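Local coordinates for protein PKS (Streptomyces sp. CNQ431, PDB 5YDA) that probably selects acyl extender units and transfers them to an acyl carrier protein, as the broadly selective acyltransferase domain of the splenocin polyketide synthase, at residues A[29-34]-A[404-409]; A[180-185]-A[395-400]; A[187-192]-A[413-418]. All blocks are in the same frame, centred on the assembly; numbering follows the deposited sequence.

Contact 1. Residues A[29-34]-A[404-409]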
ATOM      1  N   GLY A  29       0.866 -23.206  -2.793  1.00 41.96           N
ATOM      2  CA  GLY A  29       1.509 -24.298  -2.096  1.00 40.67           C
ATOM      3  C   GLY A  29       0.621 -24.850  -1.006  1.00 43.06           C
ATOM      4  O   GLY A  29      -0.608 -24.885  -1.131  1.00 41.04           O
ATOM      5  N   ARG A  30       1.237 -25.253   0.092  1.00 48.07           N
ATOM      6  CA  ARG A  30       0.477 -25.882   1.151  1.00 49.47           C
ATOM      7  C   ARG A  30      -0.070 -24.900   2.182  1.00 44.86           C
ATOM      8  O   ARG A  30      -0.896 -25.304   3.008  1.00 46.47           O
ATOM      9  CB  ARG A  30       1.374 -26.904   1.862  1.00 49.30           C
ATOM     10  CG  ARG A  30       1.768 -28.123   1.034  1.00 53.71           C
ATOM     11  CD  ARG A  30       3.033 -28.749   1.597  1.00 60.60           C
ATOM     12  NE  ARG A  30       3.963 -27.728   2.076  1.00 72.27           N
ATOM     13  CZ  ARG A  30       5.102 -27.976   2.701  1.00 73.11           C
ATOM     14  NH1 ARG A  30       5.500 -29.210   2.947  1.00 78.26           N
ATOM     15  NH2 ARG A  30       5.872 -26.958   3.097  1.00 68.72           N
ATOM     16  N   ARG A  31       0.350 -23.636   2.149  1.00 39.27           N
ATOM     17  CA  ARG A  31       0.003 -22.706   3.222  1.00 42.76           C
ATOM     18  C   ARG A  31      -1.501 -22.460   3.284  1.00 40.30           C
ATOM     19  O   ARG A  31      -2.147 -22.185   2.268  1.00 45.65           O
ATOM     20  CB  ARG A  31       0.744 -21.387   3.035  1.00 39.86           C
ATOM     21  CG  ARG A  31       0.545 -20.378   4.155  1.00 39.83           C
ATOM     22  CD  ARG A  31       1.460 -19.159   3.943  1.00 39.23           C
ATOM     23  NE  ARG A  31       2.878 -19.495   4.110  1.00 42.44           N
ATOM     24  CZ  ARG A  31       3.757 -19.584   3.110  1.00 46.68           C
ATOM     25  NH1 ARG A  31       3.371 -19.346   1.848  1.00 39.40           N
ATOM     26  NH2 ARG A  31       5.027 -19.905   3.376  1.00 43.61           N
ATOM     27  N   LEU A  32      -2.056 -22.558   4.489  1.00 37.94           N
ATOM     28  CA  LEU A  32      -3.482 -22.383   4.718  1.00 39.14           C
ATOM     29  C   LEU A  32      -3.695 -21.488   5.930  1.00 38.34           C
ATOM     30  O   LEU A  32      -2.836 -21.381   6.812  1.00 32.40           O
ATOM     31  CB  LEU A  32      -4.189 -23.728   4.942  1.00 41.60           C
ATOM     32  CG  LEU A  32      -4.247 -24.657   3.731  1.00 50.17           C
ATOM     33  CD1 LEU A  32      -4.775 -26.021   4.153  1.00 51.39           C
ATOM     34  CD2 LEU A  32      -5.121 -24.041   2.625  1.00 53.73           C
ATOM     35  N   VAL A  33      -4.869 -20.857   5.966  1.00 36.12           N
ATOM     36  CA  VAL A  33      -5.293 -20.019   7.079  1.00 35.87           C
ATOM     37  C   VAL A  33      -6.277 -20.817   7.922  1.00 40.03           C
ATOM     38  O   VAL A  33      -7.228 -21.395   7.385  1.00 41.71           O
ATOM     39  CB  VAL A  33      -5.935 -18.719   6.569  1.00 33.24           C
ATOM     40  CG1 VAL A  33      -6.327 -17.816   7.729  1.00 32.87           C
ATOM     41  CG2 VAL A  33      -4.994 -18.011   5.604  1.00 34.16           C
ATOM     42  N   LEU A  34      -6.048 -20.855   9.239  1.00 37.08           N
ATOM     43  CA  LEU A  34      -6.956 -21.521  10.170  1.00 37.10           C
ATOM     44  C   LEU A  34      -7.723 -20.483  10.978  1.00 35.43           C
ATOM     45  O   LEU A  34      -7.110 -19.753  11.776  1.00 34.23           O
ATOM     46  CB  LEU A  34      -6.185 -22.450  11.108  1.00 36.76           C
ATOM     47  CG  LEU A  34      -5.264 -23.485  10.458  1.00 41.17           C
ATOM     48  CD1 LEU A  34      -4.659 -24.383  11.509  1.00 43.65           C
ATOM     49  CD2 LEU A  34      -6.011 -24.308   9.423  1.00 44.18           C
ATOM     50  N   GLN A 404      12.612 -11.418   6.140  1.00 38.15           N
ATOM     51  CA  GLN A 404      12.832 -12.796   5.708  1.00 41.86           C
ATOM     52  C   GLN A 404      11.552 -13.579   5.450  1.00 42.12           C
ATOM     53  O   GLN A 404      11.629 -14.677   4.887  1.00 47.35           O
ATOM     54  CB  GLN A 404      13.667 -13.562   6.750  1.00 49.39           C
ATOM     55  CG  GLN A 404      15.169 -13.234   6.762  1.00 57.32           C
ATOM     56  CD  GLN A 404      15.934 -13.908   5.626  1.00 67.41           C
ATOM     57  OE1 GLN A 404      15.767 -13.565   4.453  1.00 68.77           O
ATOM     58  NE2 GLN A 404      16.778 -14.879   5.974  1.00 69.02           N
ATOM     59  N   ALA A 405      10.393 -13.067   5.853  1.00 33.90           N
ATOM     60  CA  ALA A 405       9.145 -13.782   5.608  1.00 32.16           C
ATOM     61  C   ALA A 405       8.924 -14.005   4.114  1.00 31.79           C
ATOM     62  O   ALA A 405       9.368 -13.224   3.272  1.00 34.04           O
ATOM     63  CB  ALA A 405       7.970 -13.007   6.199  1.00 29.93           C
ATOM     64  N   ALA A 406       8.241 -15.095   3.787  1.00 31.67           N
ATOM     65  CA  ALA A 406       7.843 -15.355   2.409  1.00 28.15           C
ATOM     66  C   ALA A 406       6.654 -14.474   2.037  1.00 26.84           C
ATOM     67  O   ALA A 406       5.779 -14.211   2.870  1.00 24.82           O
ATOM     68  CB  ALA A 406       7.473 -16.826   2.235  1.00 22.06           C
ATOM     69  N   ASP A 407       6.620 -14.015   0.782  1.00 25.03           N
ATOM     70  CA  ASP A 407       5.527 -13.140   0.349  1.00 22.14           C
ATOM     71  C   ASP A 407       4.172 -13.799   0.574  1.00 23.44           C
ATOM     72  O   ASP A 407       3.225 -13.150   1.040  1.00 22.49           O
ATOM     73  CB  ASP A 407       5.686 -12.768  -1.125  1.00 21.71           C
ATOM     74  CG  ASP A 407       6.929 -11.940  -1.389  1.00 25.83           C
ATOM     75  OD1 ASP A 407       7.449 -11.297  -0.437  1.00 21.55           O
ATOM     76  OD2 ASP A 407       7.380 -11.932  -2.561  1.00 25.04           O
ATOM     77  N   GLY A 408       4.065 -15.098   0.270  1.00 27.01           N
ATOM     78  CA  GLY A 408       2.802 -15.794   0.450  1.00 23.79           C
ATOM     79  C   GLY A 408       2.390 -15.891   1.900  1.00 27.02           C
ATOM     80  O   GLY A 408       1.197 -15.868   2.212  1.00 28.68           O
ATOM     81  N   PHE A 409       3.361 -15.999   2.805  1.00 25.48           N
ATOM     82  CA  PHE A 409       3.045 -15.957   4.225  1.00 25.73           C
ATOM     83  C   PHE A 409       2.490 -14.593   4.618  1.00 26.33           C
ATOM     84  O   PHE A 409       1.461 -14.498   5.304  1.00 25.90           O
ATOM     85  CB  PHE A 409       4.288 -16.289   5.053  1.00 25.23           C
ATOM     86  CG  PHE A 409       4.043 -16.258   6.531  1.00 29.44           C
ATOM     87  CD1 PHE A 409       3.487 -17.353   7.177  1.00 31.18           C
ATOM     88  CD2 PHE A 409       4.334 -15.129   7.271  1.00 25.40           C
ATOM     89  CE1 PHE A 409       3.232 -17.325   8.540  1.00 32.03           C
ATOM     90  CE2 PHE A 409       4.088 -15.101   8.644  1.00 31.56           C
ATOM     91  CZ  PHE A 409       3.536 -16.204   9.274  1.00 27.27           C
TER
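Arg31, just ahead of strand 32-38, and Phe409, in the first turn of helix 407-420, mark the closest backbone approach, with CA atoms 7.5 Å apart. The gap is bridged chiefly by the Arg31 side chain, which leaves its backbone pointing at the helix start. Its CG lies anti to the backbone N (chi1 -175°), and this extended run carries CD of Arg31 to 3.6 Å from Phe409 CA; a bend at chi3 then turns NE and the guanidinium over the first turn. There Phe409 N sits over one face of the group, toward its rim, with NH1 of Arg31 3.5 Å from Phe409 N. Both atoms are donors, so this is packing and not a hydrogen bond. NE of Arg31 meets Phe409 CB at 3.6 Å and lies at the edge of the phenyl ring, near its plane. The guanidinium and ring planes stand 83° apart, an arrangement without cation-pi stacking. Ala406, the N-cap residue, adds its methyl group, with Ala406 CB 4.1 Å from Arg31 NH2.

The contact lies at the surface and joins two parts of the structure. Strand 32-38 pairs with 79-85 in a small antiparallel sheet, probably part of the linker that precedes the acyltransferase in such synthases, and Phe409 also touches Ser84 there. Asp407 takes no part; its OD1 forms a salt bridge with Arg399 NE and its OD2 accepts a hydrogen bond from Gly129 N.

No hydrogen bond or salt bridge crosses between the two segments. What holds the pair is van der Waals packing, chiefly of CD and NE on the CA and CB of Phe409, while a cation set against the positive end of the helix dipole is probably mildly unfavourable.

Contact 2. Residues A[180-185]-A[395-400]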
ATOM      1  N   TYR A 180      -0.522  -2.344  -8.228  1.00 18.67           N
ATOM      2  CA  TYR A 180      -1.705  -2.684  -9.001  1.00 17.41           C
ATOM      3  C   TYR A 180      -1.959  -4.184  -8.942  1.00 23.57           C
ATOM      4  O   TYR A 180      -3.084  -4.617  -8.656  1.00 22.76           O
ATOM      5  CB  TYR A 180      -1.543  -2.186 -10.438  1.00 23.78           C
ATOM      6  CG  TYR A 180      -2.813  -2.389 -11.230  1.00 27.70           C
ATOM      7  CD1 TYR A 180      -3.949  -1.629 -10.962  1.00 22.07           C
ATOM      8  CD2 TYR A 180      -2.884  -3.358 -12.229  1.00 25.15           C
ATOM      9  CE1 TYR A 180      -5.125  -1.834 -11.672  1.00 31.03           C
ATOM     10  CE2 TYR A 180      -4.045  -3.567 -12.944  1.00 24.44           C
ATOM     11  CZ  TYR A 180      -5.167  -2.806 -12.657  1.00 32.07           C
ATOM     12  OH  TYR A 180      -6.333  -3.001 -13.354  1.00 32.24           O
ATOM     13  N   ALA A 181      -0.908  -4.995  -9.154  1.00 18.28           N
ATOM     14  CA  ALA A 181      -1.079  -6.449  -9.144  1.00 17.55           C
ATOM     15  C   ALA A 181      -1.523  -6.948  -7.774  1.00 20.69           C
ATOM     16  O   ALA A 181      -2.381  -7.839  -7.669  1.00 22.64           O
ATOM     17  CB  ALA A 181       0.229  -7.126  -9.563  1.00 16.87           C
ATOM     18  N   LEU A 182      -0.945  -6.384  -6.709  1.00 19.91           N
ATOM     19  CA  LEU A 182      -1.321  -6.763  -5.352  1.00 20.07           C
ATOM     20  C   LEU A 182      -2.768  -6.380  -5.050  1.00 18.74           C
ATOM     21  O   LEU A 182      -3.521  -7.164  -4.467  1.00 22.36           O
ATOM     22  CB  LEU A 182      -0.352  -6.102  -4.369  1.00 21.36           C
ATOM     23  CG  LEU A 182      -0.328  -6.532  -2.905  1.00 27.96           C
ATOM     24  CD1 LEU A 182      -0.485  -8.040  -2.783  1.00 23.44           C
ATOM     25  CD2 LEU A 182       1.019  -6.090  -2.387  1.00 25.63           C
ATOM     26  N   ALA A 183      -3.183  -5.183  -5.445  1.00 18.81           N
ATOM     27  CA  ALA A 183      -4.584  -4.818  -5.251  1.00 22.11           C
ATOM     28  C   ALA A 183      -5.520  -5.740  -6.045  1.00 23.13           C
ATOM     29  O   ALA A 183      -6.540  -6.198  -5.514  1.00 21.00           O
ATOM     30  CB  ALA A 183      -4.809  -3.355  -5.633  1.00 19.06           C
ATOM     31  N   ARG A 184      -5.187  -6.035  -7.312  1.00 20.48           N
ATOM     32  CA  ARG A 184      -6.016  -6.973  -8.080  1.00 25.60           C
ATOM     33  C   ARG A 184      -6.074  -8.340  -7.409  1.00 26.17           C
ATOM     34  O   ARG A 184      -7.132  -8.977  -7.378  1.00 29.78           O
ATOM     35  CB  ARG A 184      -5.503  -7.144  -9.510  1.00 21.40           C
ATOM     36  CG  ARG A 184      -5.392  -5.885 -10.353  1.00 27.83           C
ATOM     37  CD  ARG A 184      -6.684  -5.097 -10.467  1.00 34.60           C
ATOM     38  NE  ARG A 184      -7.849  -5.945 -10.666  1.00 44.19           N
ATOM     39  CZ  ARG A 184      -9.091  -5.486 -10.764  1.00 48.29           C
ATOM     40  NH1 ARG A 184     -10.092  -6.338 -10.912  1.00 48.92           N
ATOM     41  NH2 ARG A 184      -9.328  -4.180 -10.717  1.00 47.89           N
ATOM     42  N   THR A 185      -4.946  -8.808  -6.864  1.00 24.30           N
ATOM     43  CA  THR A 185      -4.932 -10.109  -6.198  1.00 21.88           C
ATOM     44  C   THR A 185      -5.867 -10.130  -4.999  1.00 22.97           C
ATOM     45  O   THR A 185      -6.597 -11.103  -4.788  1.00 29.54           O
ATOM     46  CB  THR A 185      -3.506 -10.462  -5.772  1.00 21.95           C
ATOM     47  OG1 THR A 185      -2.662 -10.522  -6.928  1.00 23.83           O
ATOM     48  CG2 THR A 185      -3.472 -11.779  -5.067  1.00 21.36           C
ATOM     49  N   VAL A 395      -3.652  -3.099   8.352  1.00 19.80           N
ATOM     50  CA  VAL A 395      -3.233  -4.384   7.822  1.00 23.50           C
ATOM     51  C   VAL A 395      -2.128  -4.121   6.828  1.00 23.59           C
ATOM     52  O   VAL A 395      -2.246  -3.241   5.968  1.00 24.05           O
ATOM     53  CB  VAL A 395      -4.376  -5.146   7.134  1.00 23.47           C
ATOM     54  CG1 VAL A 395      -3.818  -6.392   6.428  1.00 22.08           C
ATOM     55  CG2 VAL A 395      -5.463  -5.501   8.134  1.00 21.09           C
ATOM     56  N   THR A 396      -1.069  -4.882   6.942  1.00 21.06           N
ATOM     57  CA  THR A 396       0.073  -4.749   6.075  1.00 24.63           C
ATOM     58  C   THR A 396       0.123  -5.964   5.157  1.00 23.51           C
ATOM     59  O   THR A 396      -0.330  -7.055   5.508  1.00 22.13           O
ATOM     60  CB  THR A 396       1.328  -4.564   6.938  1.00 22.14           C
ATOM     61  OG1 THR A 396       1.910  -3.302   6.609  1.00 38.70           O
ATOM     62  CG2 THR A 396       2.312  -5.667   6.772  1.00 25.78           C
ATOM     63  N   THR A 397       0.670  -5.767   3.976  1.00 20.79           N
ATOM     64  CA  THR A 397       0.382  -6.659   2.874  1.00 24.32           C
ATOM     65  C   THR A 397       1.631  -7.147   2.135  1.00 24.58           C
ATOM     66  O   THR A 397       1.580  -8.202   1.489  1.00 21.70           O
ATOM     67  CB  THR A 397      -0.609  -5.924   1.946  1.00 25.48           C
ATOM     68  OG1 THR A 397      -1.844  -6.634   1.832  1.00 29.81           O
ATOM     69  CG2 THR A 397      -0.053  -5.558   0.645  1.00 19.18           C
ATOM     70  N   MET A 398       2.766  -6.478   2.282  1.00 21.37           N
ATOM     71  CA  MET A 398       3.986  -6.919   1.627  1.00 26.39           C
ATOM     72  C   MET A 398       5.181  -6.474   2.473  1.00 25.81           C
ATOM     73  O   MET A 398       5.214  -5.343   2.986  1.00 23.77           O
ATOM     74  CB  MET A 398       4.046  -6.366   0.183  1.00 20.93           C
ATOM     75  CG  MET A 398       5.364  -6.562  -0.553  1.00 22.01           C
ATOM     76  SD  MET A 398       5.241  -6.173  -2.337  1.00 23.05           S
ATOM     77  CE  MET A 398       4.287  -7.585  -2.892  1.00 20.32           C
ATOM     78  N   ARG A 399       6.158  -7.368   2.600  1.00 23.90           N
ATOM     79  CA  ARG A 399       7.290  -7.164   3.498  1.00 23.21           C
ATOM     80  C   ARG A 399       8.216  -6.059   2.989  1.00 24.98           C
ATOM     81  O   ARG A 399       8.242  -5.729   1.799  1.00 23.11           O
ATOM     82  CB  ARG A 399       8.097  -8.456   3.628  1.00 21.91           C
ATOM     83  CG  ARG A 399       8.795  -8.810   2.315  1.00 26.66           C
ATOM     84  CD  ARG A 399       9.468 -10.161   2.343  1.00 27.98           C
ATOM     85  NE  ARG A 399      10.003 -10.514   1.035  1.00 25.79           N
ATOM     86  CZ  ARG A 399      11.179 -10.094   0.567  1.00 28.62           C
ATOM     87  NH1 ARG A 399      11.952  -9.300   1.297  1.00 29.37           N
ATOM     88  NH2 ARG A 399      11.585 -10.464  -0.637  1.00 27.08           N
ATOM     89  N   HIS A 400       9.011  -5.514   3.916  1.00 29.50           N
ATOM     90  CA  HIS A 400      10.123  -4.625   3.598  1.00 29.60           C
ATOM     91  C   HIS A 400      11.244  -5.394   2.907  1.00 26.40           C
ATOM     92  O   HIS A 400      11.337  -6.618   3.005  1.00 24.25           O
ATOM     93  CB  HIS A 400      10.688  -3.965   4.865  1.00 30.15           C
ATOM     94  CG  HIS A 400       9.897  -2.787   5.342  1.00 39.81           C
ATOM     95  ND1 HIS A 400       9.076  -2.842   6.449  1.00 44.03           N
ATOM     96  CD2 HIS A 400       9.809  -1.519   4.867  1.00 41.93           C
ATOM     97  CE1 HIS A 400       8.521  -1.656   6.640  1.00 41.95           C
ATOM     98  NE2 HIS A 400       8.946  -0.837   5.691  1.00 40.17           N
TER
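Leu182, in the C-terminal half of helix 169-188, faces Thr397 in an irregular segment with their CA atoms 8.4 Å apart. The segment 395-400 leaves the edge strand 394-395 of the mixed beta sheet at the core of the alpha/beta acyltransferase fold, and helix 169-188 packs beside it.

One methyl group of the leucine carries the contact. With CG anti to the backbone N (chi1 -168°), Leu182 reaches away from its helix and sets CD2 between two partners. It meets Thr397 tip to tip, CD2 of Leu182 lying 3.3 Å from CG2 of Thr397. That is short for two methyl carbons, and with the threonine nearly eclipsed about its first torsion the exact distance is doubtful. Met398 arrives at a slant: its chain is extended up to SD and then bends at chi3, bringing CE of Met398 to 3.6 Å from Leu182 CD2. All three residues are buried and the interaction is purely apolar.

Around them, Leu182 also touches Ile373, while Thr397 rests on Ala414 of helix 407-420. One turn on from Ala181, Thr185 turns its hydroxyl back onto the chain: Thr185 OG1 donates a hydrogen bond to Ala181 O (2.8 Å) from above the carbonyl plane, while Thr185 N reaches the same oxygen from the opposite face at 2.9 Å.

Contact 3. Residues A[187-192]-A[413-418]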
ATOM      1  N   MET A 187      -8.502  -8.191  -4.571  1.00 27.79           N
ATOM      2  CA  MET A 187      -9.876  -8.051  -5.037  1.00 31.15           C
ATOM      3  C   MET A 187     -10.419  -9.380  -5.556  1.00 36.53           C
ATOM      4  O   MET A 187     -11.577  -9.730  -5.294  1.00 34.87           O
ATOM      5  CB  MET A 187      -9.954  -6.958  -6.099  1.00 29.36           C
ATOM      6  CG  MET A 187      -9.711  -5.539  -5.534  1.00 28.70           C
ATOM      7  SD  MET A 187      -9.349  -4.319  -6.823  1.00 35.12           S
ATOM      8  CE  MET A 187     -10.933  -3.508  -7.018  1.00 40.83           C
ATOM      9  N   GLU A 188      -9.583 -10.163  -6.246  1.00 32.00           N
ATOM     10  CA  GLU A 188     -10.035 -11.481  -6.679  1.00 34.26           C
ATOM     11  C   GLU A 188     -10.301 -12.407  -5.498  1.00 33.96           C
ATOM     12  O   GLU A 188     -11.154 -13.291  -5.594  1.00 40.40           O
ATOM     13  CB  GLU A 188      -9.027 -12.108  -7.640  1.00 37.14           C
ATOM     14  CG  GLU A 188      -8.974 -11.384  -8.979  1.00 45.23           C
ATOM     15  CD  GLU A 188     -10.277 -11.519  -9.751  1.00 57.97           C
ATOM     16  OE1 GLU A 188     -10.784 -10.492 -10.258  1.00 57.35           O
ATOM     17  OE2 GLU A 188     -10.803 -12.655  -9.833  1.00 59.67           O
ATOM     18  N   GLU A 189      -9.602 -12.227  -4.379  1.00 33.82           N
ATOM     19  CA  GLU A 189      -9.972 -12.965  -3.179  1.00 31.49           C
ATOM     20  C   GLU A 189     -11.263 -12.456  -2.552  1.00 32.94           C
ATOM     21  O   GLU A 189     -11.681 -12.998  -1.524  1.00 37.51           O
ATOM     22  CB  GLU A 189      -8.862 -12.899  -2.123  1.00 32.99           C
ATOM     23  CG  GLU A 189      -7.502 -13.360  -2.578  1.00 38.61           C
ATOM     24  CD  GLU A 189      -7.350 -14.874  -2.569  1.00 45.59           C
ATOM     25  OE1 GLU A 189      -6.457 -15.374  -3.295  1.00 42.67           O
ATOM     26  OE2 GLU A 189      -8.114 -15.555  -1.843  1.00 40.05           O
ATOM     27  N   GLY A 190     -11.887 -11.419  -3.098  1.00 34.14           N
ATOM     28  CA  GLY A 190     -13.095 -10.890  -2.504  1.00 33.40           C
ATOM     29  C   GLY A 190     -12.896  -9.748  -1.529  1.00 33.52           C
ATOM     30  O   GLY A 190     -13.879  -9.288  -0.932  1.00 33.16           O
ATOM     31  N   VAL A 191     -11.669  -9.270  -1.345  1.00 30.89           N
ATOM     32  CA  VAL A 191     -11.421  -8.080  -0.529  1.00 30.84           C
ATOM     33  C   VAL A 191     -11.455  -6.902  -1.496  1.00 30.68           C
ATOM     34  O   VAL A 191     -10.446  -6.529  -2.110  1.00 29.74           O
ATOM     35  CB  VAL A 191     -10.107  -8.168   0.244  1.00 33.43           C
ATOM     36  CG1 VAL A 191      -9.882  -6.894   1.055  1.00 28.42           C
ATOM     37  CG2 VAL A 191     -10.121  -9.371   1.162  1.00 31.35           C
ATOM     38  N   ARG A 192     -12.633  -6.325  -1.644  1.00 26.48           N
ATOM     39  CA  ARG A 192     -12.784  -5.181  -2.526  1.00 29.59           C
ATOM     40  C   ARG A 192     -12.856  -3.915  -1.700  1.00 30.25           C
ATOM     41  O   ARG A 192     -13.588  -3.859  -0.701  1.00 30.90           O
ATOM     42  CB  ARG A 192     -14.031  -5.320  -3.398  1.00 32.01           C
ATOM     43  CG  ARG A 192     -13.922  -6.490  -4.376  1.00 37.43           C
ATOM     44  CD  ARG A 192     -14.906  -6.445  -5.556  1.00 43.98           C
ATOM     45  NE  ARG A 192     -14.385  -7.263  -6.658  1.00 53.57           N
ATOM     46  CZ  ARG A 192     -14.451  -8.597  -6.713  1.00 49.03           C
ATOM     47  NH1 ARG A 192     -15.048  -9.281  -5.739  1.00 48.46           N
ATOM     48  NH2 ARG A 192     -13.928  -9.255  -7.747  1.00 47.45           N
ATOM     49  N   GLU A 413      -1.220 -13.995   6.178  1.00 25.66           N
ATOM     50  CA  GLU A 413      -1.469 -13.280   7.433  1.00 30.16           C
ATOM     51  C   GLU A 413      -2.400 -12.092   7.221  1.00 28.52           C
ATOM     52  O   GLU A 413      -3.334 -11.884   8.004  1.00 26.12           O
ATOM     53  CB  GLU A 413      -0.157 -12.807   8.059  1.00 24.47           C
ATOM     54  CG  GLU A 413       0.747 -13.944   8.471  1.00 32.42           C
ATOM     55  CD  GLU A 413       0.435 -14.465   9.854  1.00 37.10           C
ATOM     56  OE1 GLU A 413       0.702 -13.741  10.838  1.00 42.45           O
ATOM     57  OE2 GLU A 413      -0.080 -15.598   9.960  1.00 39.95           O
ATOM     58  N   ALA A 414      -2.152 -11.292   6.174  1.00 23.64           N
ATOM     59  CA  ALA A 414      -3.029 -10.160   5.892  1.00 26.77           C
ATOM     60  C   ALA A 414      -4.464 -10.619   5.686  1.00 25.61           C
ATOM     61  O   ALA A 414      -5.398 -10.004   6.213  1.00 26.33           O
ATOM     62  CB  ALA A 414      -2.541  -9.386   4.660  1.00 21.69           C
ATOM     63  N   LEU A 415      -4.660 -11.703   4.925  1.00 27.19           N
ATOM     64  CA  LEU A 415      -6.017 -12.194   4.686  1.00 28.95           C
ATOM     65  C   LEU A 415      -6.650 -12.699   5.976  1.00 27.92           C
ATOM     66  O   LEU A 415      -7.819 -12.408   6.253  1.00 30.75           O
ATOM     67  CB  LEU A 415      -6.010 -13.286   3.615  1.00 25.48           C
ATOM     68  CG  LEU A 415      -5.663 -12.774   2.214  1.00 25.46           C
ATOM     69  CD1 LEU A 415      -5.468 -13.908   1.235  1.00 24.41           C
ATOM     70  CD2 LEU A 415      -6.733 -11.812   1.707  1.00 23.34           C
ATOM     71  N   GLY A 416      -5.888 -13.433   6.786  1.00 24.73           N
ATOM     72  CA  GLY A 416      -6.412 -13.880   8.067  1.00 29.57           C
ATOM     73  C   GLY A 416      -6.789 -12.715   8.960  1.00 32.14           C
ATOM     74  O   GLY A 416      -7.870 -12.693   9.565  1.00 31.00           O
ATOM     75  N   ARG A 417      -5.913 -11.711   9.029  1.00 30.11           N
ATOM     76  CA  ARG A 417      -6.191 -10.539   9.850  1.00 29.46           C
ATOM     77  C   ARG A 417      -7.429  -9.801   9.358  1.00 29.57           C
ATOM     78  O   ARG A 417      -8.255  -9.346  10.163  1.00 28.51           O
ATOM     79  CB  ARG A 417      -4.975  -9.625   9.841  1.00 27.19           C
ATOM     80  CG  ARG A 417      -5.046  -8.488  10.814  1.00 33.43           C
ATOM     81  CD  ARG A 417      -3.718  -7.751  10.794  1.00 38.16           C
ATOM     82  NE  ARG A 417      -3.849  -6.427  11.379  1.00 40.20           N
ATOM     83  CZ  ARG A 417      -3.587  -6.170  12.651  1.00 44.70           C
ATOM     84  NH1 ARG A 417      -3.169  -7.165  13.427  1.00 37.15           N
ATOM     85  NH2 ARG A 417      -3.743  -4.936  13.133  1.00 32.60           N
ATOM     86  N   LEU A 418      -7.585  -9.683   8.040  1.00 24.67           N
ATOM     87  CA  LEU A 418      -8.792  -9.068   7.503  1.00 28.93           C
ATOM     88  C   LEU A 418     -10.042  -9.844   7.932  1.00 32.77           C
ATOM     89  O   LEU A 418     -11.042  -9.241   8.342  1.00 26.40           O
ATOM     90  CB  LEU A 418      -8.680  -8.964   5.981  1.00 24.00           C
ATOM     91  CG  LEU A 418      -7.844  -7.768   5.516  1.00 27.80           C
ATOM     92  CD1 LEU A 418      -7.427  -7.912   4.065  1.00 26.13           C
ATOM     93  CD2 LEU A 418      -8.630  -6.468   5.720  1.00 23.91           C
TER
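Leu415 and Leu418, three residues apart on helix 407-420, present a hydrophobic face to Glu189 and Val191, where helix 169-188 ends in a Schellman motif and turns into a loop. This is helix-to-loop packing in the acyltransferase fold; the nearest CA atoms, of Val191 and Leu418, are 8.5 Å apart.

The helical segment starts with Glu413, whose OE2 is hydrogen-bonded to Ser84 OG of strand 79-85. Ala414 follows and packs on Val395 of the edge strand 394-395. Leu415 is the first residue to reach the loop, and it uses both branches. Leu415 CD1 lies 4.4 Å from Glu189 CD, the carboxylate carbon, a loose approach at the partly exposed margin. In the buried part, Leu415 CD2 is 4.2 Å from Val191 CG2. Beyond Gly416, Arg417 turns to the sheet and gives a hydrogen bond from NE to Thr394 O. Leu418 then returns to the loop, while also touching Val369 and Val371 of strand 369-372, so it fills the space between the loop and the central sheet.

Val191 serves both leucines because its two methyls are split between them: CG1 is anti to the backbone N (chi1 179°) and faces Leu418, and CG2, beside the backbone N, faces Leu415. No hydrogen bond crosses the contact, which is held by van der Waals packing of branched side chains. The turn that delivers the valine is shaped by Gly190, whose positive phi of 93° ends the helix and lets the chain leave it; Gly190 N is hydrogen-bonded to Met187 O at 2.8 Å. Across the interface, CG1 of Val191 lies 4.0 Å from CD1 of Leu418.

In the fold
From the N terminus, the chain passes 29-34 first, and contact 1 closes a loop of some 370 residues when it meets the start of helix 407-420. Within that loop, contact 2 joins helix 169-188 to the segment following edge strand 394-395, so it is nested inside contact 1. Contact 3 starts at the end of the same helix and closes on 413-418, beyond 404-409; it therefore crosses both other contacts. Helix 407-420 thus touches the lead-in to strand 32-38 through contact 1 and the end of helix 169-188 through contact 3. Besides the Asp407-Arg399 salt bridge between contacts 1 and 2, Val33 packs on Gly416 between contacts 1 and 3, and Thr396 O meets the Ala414 methyl between contacts 2 and 3.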